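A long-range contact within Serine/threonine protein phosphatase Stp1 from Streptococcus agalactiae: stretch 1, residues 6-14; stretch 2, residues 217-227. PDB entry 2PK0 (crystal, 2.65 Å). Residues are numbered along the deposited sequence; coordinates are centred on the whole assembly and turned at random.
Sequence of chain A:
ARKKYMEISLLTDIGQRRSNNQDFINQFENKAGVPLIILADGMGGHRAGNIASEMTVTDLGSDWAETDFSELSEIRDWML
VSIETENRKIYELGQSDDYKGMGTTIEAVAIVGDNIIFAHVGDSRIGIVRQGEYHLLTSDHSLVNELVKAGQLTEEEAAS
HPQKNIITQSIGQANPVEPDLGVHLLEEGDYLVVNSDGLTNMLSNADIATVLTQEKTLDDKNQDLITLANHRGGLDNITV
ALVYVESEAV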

# COMPACT_ATOMS: atom_id res chain seq x y z
N MET A 6 -8.41 16.64 -6.52
CA MET A 6 -7.44 15.57 -6.54
C MET A 6 -7.87 14.44 -7.43
O MET A 6 -9.00 13.97 -7.33
CB MET A 6 -7.21 15.05 -5.14
CG MET A 6 -6.01 15.68 -4.50
SD MET A 6 -5.87 15.17 -2.80
CE MET A 6 -5.11 16.64 -2.11
N GLU A 7 -6.96 13.98 -8.29
CA GLU A 7 -7.29 12.91 -9.22
C GLU A 7 -6.68 11.62 -8.72
O GLU A 7 -5.48 11.57 -8.40
CB GLU A 7 -6.79 13.23 -10.64
CG GLU A 7 -7.37 12.31 -11.68
CD GLU A 7 -6.69 12.39 -13.04
OE1 GLU A 7 -5.80 13.26 -13.24
OE2 GLU A 7 -7.05 11.55 -13.93
N ILE A 8 -7.50 10.56 -8.65
CA ILE A 8 -7.01 9.25 -8.22
C ILE A 8 -6.95 8.26 -9.39
O ILE A 8 -7.89 8.16 -10.17
CB ILE A 8 -7.93 8.67 -7.12
CG1 ILE A 8 -7.99 9.60 -5.91
CG2 ILE A 8 -7.50 7.26 -6.69
CD1 ILE A 8 -8.99 9.08 -4.81
N SER A 9 -5.85 7.51 -9.51
CA SER A 9 -5.74 6.46 -10.53
C SER A 9 -5.33 5.11 -9.92
O SER A 9 -4.29 5.02 -9.25
CB SER A 9 -4.72 6.88 -11.58
OG SER A 9 -4.68 5.99 -12.67
N LEU A 10 -6.13 4.06 -10.16
CA LEU A 10 -5.84 2.72 -9.64
C LEU A 10 -5.47 1.78 -10.78
O LEU A 10 -6.09 1.82 -11.83
CB LEU A 10 -7.06 2.15 -8.90
CG LEU A 10 -7.71 2.91 -7.73
CD1 LEU A 10 -8.79 2.07 -7.16
CD2 LEU A 10 -6.75 3.27 -6.62
N LEU A 11 -4.47 0.93 -10.59
CA LEU A 11 -4.13 -0.08 -11.59
C LEU A 11 -3.51 -1.30 -10.92
O LEU A 11 -2.68 -1.17 -10.02
CB LEU A 11 -3.14 0.46 -12.65
CG LEU A 11 -2.86 -0.46 -13.88
CD1 LEU A 11 -4.16 -0.80 -14.65
CD2 LEU A 11 -1.85 0.11 -14.85
N THR A 12 -3.92 -2.48 -11.37
CA THR A 12 -3.22 -3.69 -10.98
C THR A 12 -2.80 -4.50 -12.21
O THR A 12 -3.46 -4.46 -13.24
CB THR A 12 -4.03 -4.59 -10.00
OG1 THR A 12 -3.20 -5.67 -9.57
CG2 THR A 12 -5.28 -5.17 -10.66
N ASP A 13 -1.67 -5.20 -12.08
CA ASP A 13 -1.15 -6.06 -13.13
C ASP A 13 -0.57 -7.33 -12.54
O ASP A 13 0.05 -7.31 -11.47
CB ASP A 13 -0.07 -5.36 -13.97
CG ASP A 13 0.23 -6.10 -15.26
OD1 ASP A 13 -0.40 -5.78 -16.29
OD2 ASP A 13 1.07 -7.02 -15.26
N ILE A 14 -0.75 -8.43 -13.26
CA ILE A 14 -0.35 -9.73 -12.78
C ILE A 14 1.17 -9.85 -12.74
O ILE A 14 1.70 -10.46 -11.82
CB ILE A 14 -1.06 -10.88 -13.60
CG1 ILE A 14 -0.97 -12.23 -12.90
CG2 ILE A 14 -0.56 -10.97 -15.05
CD1 ILE A 14 -1.93 -13.23 -13.50
N THR A 217 -1.62 11.82 -19.13
CA THR A 217 -2.65 11.68 -18.09
C THR A 217 -2.14 10.76 -16.99
O THR A 217 -1.17 10.01 -17.20
CB THR A 217 -3.90 11.02 -18.61
OG1 THR A 217 -3.54 9.73 -19.07
CG2 THR A 217 -4.55 11.83 -19.72
N LEU A 218 -2.81 10.82 -15.84
CA LEU A 218 -2.44 10.02 -14.68
C LEU A 218 -2.59 8.53 -15.00
O LEU A 218 -1.66 7.74 -14.77
CB LEU A 218 -3.31 10.39 -13.49
CG LEU A 218 -2.66 10.06 -12.15
CD1 LEU A 218 -1.33 10.82 -12.03
CD2 LEU A 218 -3.61 10.34 -10.98
N ASP A 219 -3.74 8.18 -15.56
CA ASP A 219 -4.02 6.84 -16.08
C ASP A 219 -2.95 6.31 -17.06
O ASP A 219 -2.57 5.13 -16.96
CB ASP A 219 -5.43 6.78 -16.71
CG ASP A 219 -6.57 6.65 -15.68
OD1 ASP A 219 -6.32 6.56 -14.47
OD2 ASP A 219 -7.75 6.63 -16.09
N ASP A 220 -2.45 7.16 -17.98
CA ASP A 220 -1.36 6.74 -18.89
C ASP A 220 -0.04 6.53 -18.14
O ASP A 220 0.74 5.65 -18.49
CB ASP A 220 -1.11 7.74 -20.04
CG ASP A 220 -2.12 7.62 -21.19
OD1 ASP A 220 -3.04 6.78 -21.12
OD2 ASP A 220 -1.98 8.39 -22.18
N LYS A 221 0.20 7.37 -17.13
CA LYS A 221 1.41 7.28 -16.33
C LYS A 221 1.43 6.00 -15.50
O LYS A 221 2.48 5.36 -15.37
CB LYS A 221 1.54 8.50 -15.41
CG LYS A 221 2.07 9.77 -16.09
CD LYS A 221 1.54 11.01 -15.37
CE LYS A 221 2.22 12.28 -15.85
NZ LYS A 221 1.96 13.39 -14.89
N ASN A 222 0.27 5.62 -14.97
CA ASN A 222 0.15 4.41 -14.18
C ASN A 222 0.40 3.20 -15.07
O ASN A 222 1.05 2.24 -14.65
CB ASN A 222 -1.24 4.33 -13.56
CG ASN A 222 -1.23 3.74 -12.14
OD1 ASN A 222 -0.32 2.99 -11.76
ND2 ASN A 222 -2.26 4.06 -11.37
N GLN A 223 -0.10 3.26 -16.30
CA GLN A 223 0.15 2.22 -17.31
C GLN A 223 1.64 2.12 -17.64
O GLN A 223 2.18 1.02 -17.75
CB GLN A 223 -0.69 2.46 -18.58
CG GLN A 223 -0.69 1.30 -19.59
CD GLN A 223 -0.92 -0.06 -18.93
OE1 GLN A 223 0.00 -0.89 -18.83
NE2 GLN A 223 -2.16 -0.29 -18.46
N ASP A 224 2.30 3.27 -17.75
CA ASP A 224 3.75 3.31 -17.99
C ASP A 224 4.57 2.74 -16.86
O ASP A 224 5.64 2.21 -17.08
CB ASP A 224 4.21 4.75 -18.23
CG ASP A 224 3.84 5.27 -19.60
OD1 ASP A 224 3.32 4.50 -20.43
OD2 ASP A 224 4.08 6.46 -19.84
N LEU A 225 4.08 2.88 -15.64
CA LEU A 225 4.74 2.34 -14.46
C LEU A 225 4.74 0.82 -14.46
O LEU A 225 5.76 0.21 -14.14
CB LEU A 225 4.07 2.86 -13.18
CG LEU A 225 4.36 4.29 -12.71
CD1 LEU A 225 3.59 4.58 -11.42
CD2 LEU A 225 5.83 4.49 -12.46
N ILE A 226 3.62 0.20 -14.83
CA ILE A 226 3.57 -1.26 -14.78
C ILE A 226 4.26 -1.89 -15.99
O ILE A 226 4.83 -2.98 -15.89
CB ILE A 226 2.13 -1.84 -14.48
CG1 ILE A 226 1.22 -1.75 -15.69
CG2 ILE A 226 1.49 -1.16 -13.26
CD1 ILE A 226 1.24 -2.95 -16.59
N THR A 227 4.19 -1.19 -17.14
CA THR A 227 4.88 -1.61 -18.36
C THR A 227 6.37 -1.67 -18.10
O THR A 227 7.01 -2.69 -18.36
CB THR A 227 4.59 -0.64 -19.53
OG1 THR A 227 3.19 -0.64 -19.81
CG2 THR A 227 5.35 -1.02 -20.80
O HOH W 1 -5.96 10.30 -16.07

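Strand 6-13 lies against helix 218-227 with the two N-to-C directions 31° apart and their axes 8.2 Å apart at closest approach. The alternation of the strand turns the CA-to-CB bonds of E7, S9, L11 and D13 toward the helix, whereas those of I8, L10 and T12 point away. The helix answers with L218, N222 and I226, spaced four residues apart and so aligned along one face. Together the stretches bury 510 Å², summed over both sides.

Polar contacts centre on S9, which is buried. Its OG donates a short hydrogen bond to OD1 of D219 (2.5 Å) and accepts a weak, nearly linear one from ND2 of N222 (3.4 Å). A serine hydroxyl can donate and accept at once, and the CA atoms of S9 and D219 lie 5.8 Å apart, the shortest of the three pairs in register. The CA-to-CB bond of D219 points sideways, but its carboxylate comes nearer and reaches the hydroxyl. The amide of N222 also places ND2 3.1 Å from S9 O.

One water links the edge of the contact, donating to E7 OE2 (2.7 Å) and accepting from D219 N (3.1 Å). This NH lies in the first turn of the helix, where amides lack a partner from a preceding turn. In the same turn, T217 OG1 caps the helix by accepting from D220 N at 3.0 Å.

Van der Waals packing flanks the polar centre. L218 CD2 rests 3.7 Å from S9 CB and 3.4 Å from E7 O. Further along, L11, which has the largest area covered by the other stretch, brings CD2 to 3.7 Å from I226 CG1, an apolar contact, and 3.6 Å from Q223 NE2. I226 CD1 extends to 3.3 Å from D13 OD1, a van der Waals approach that closes this end of the contact.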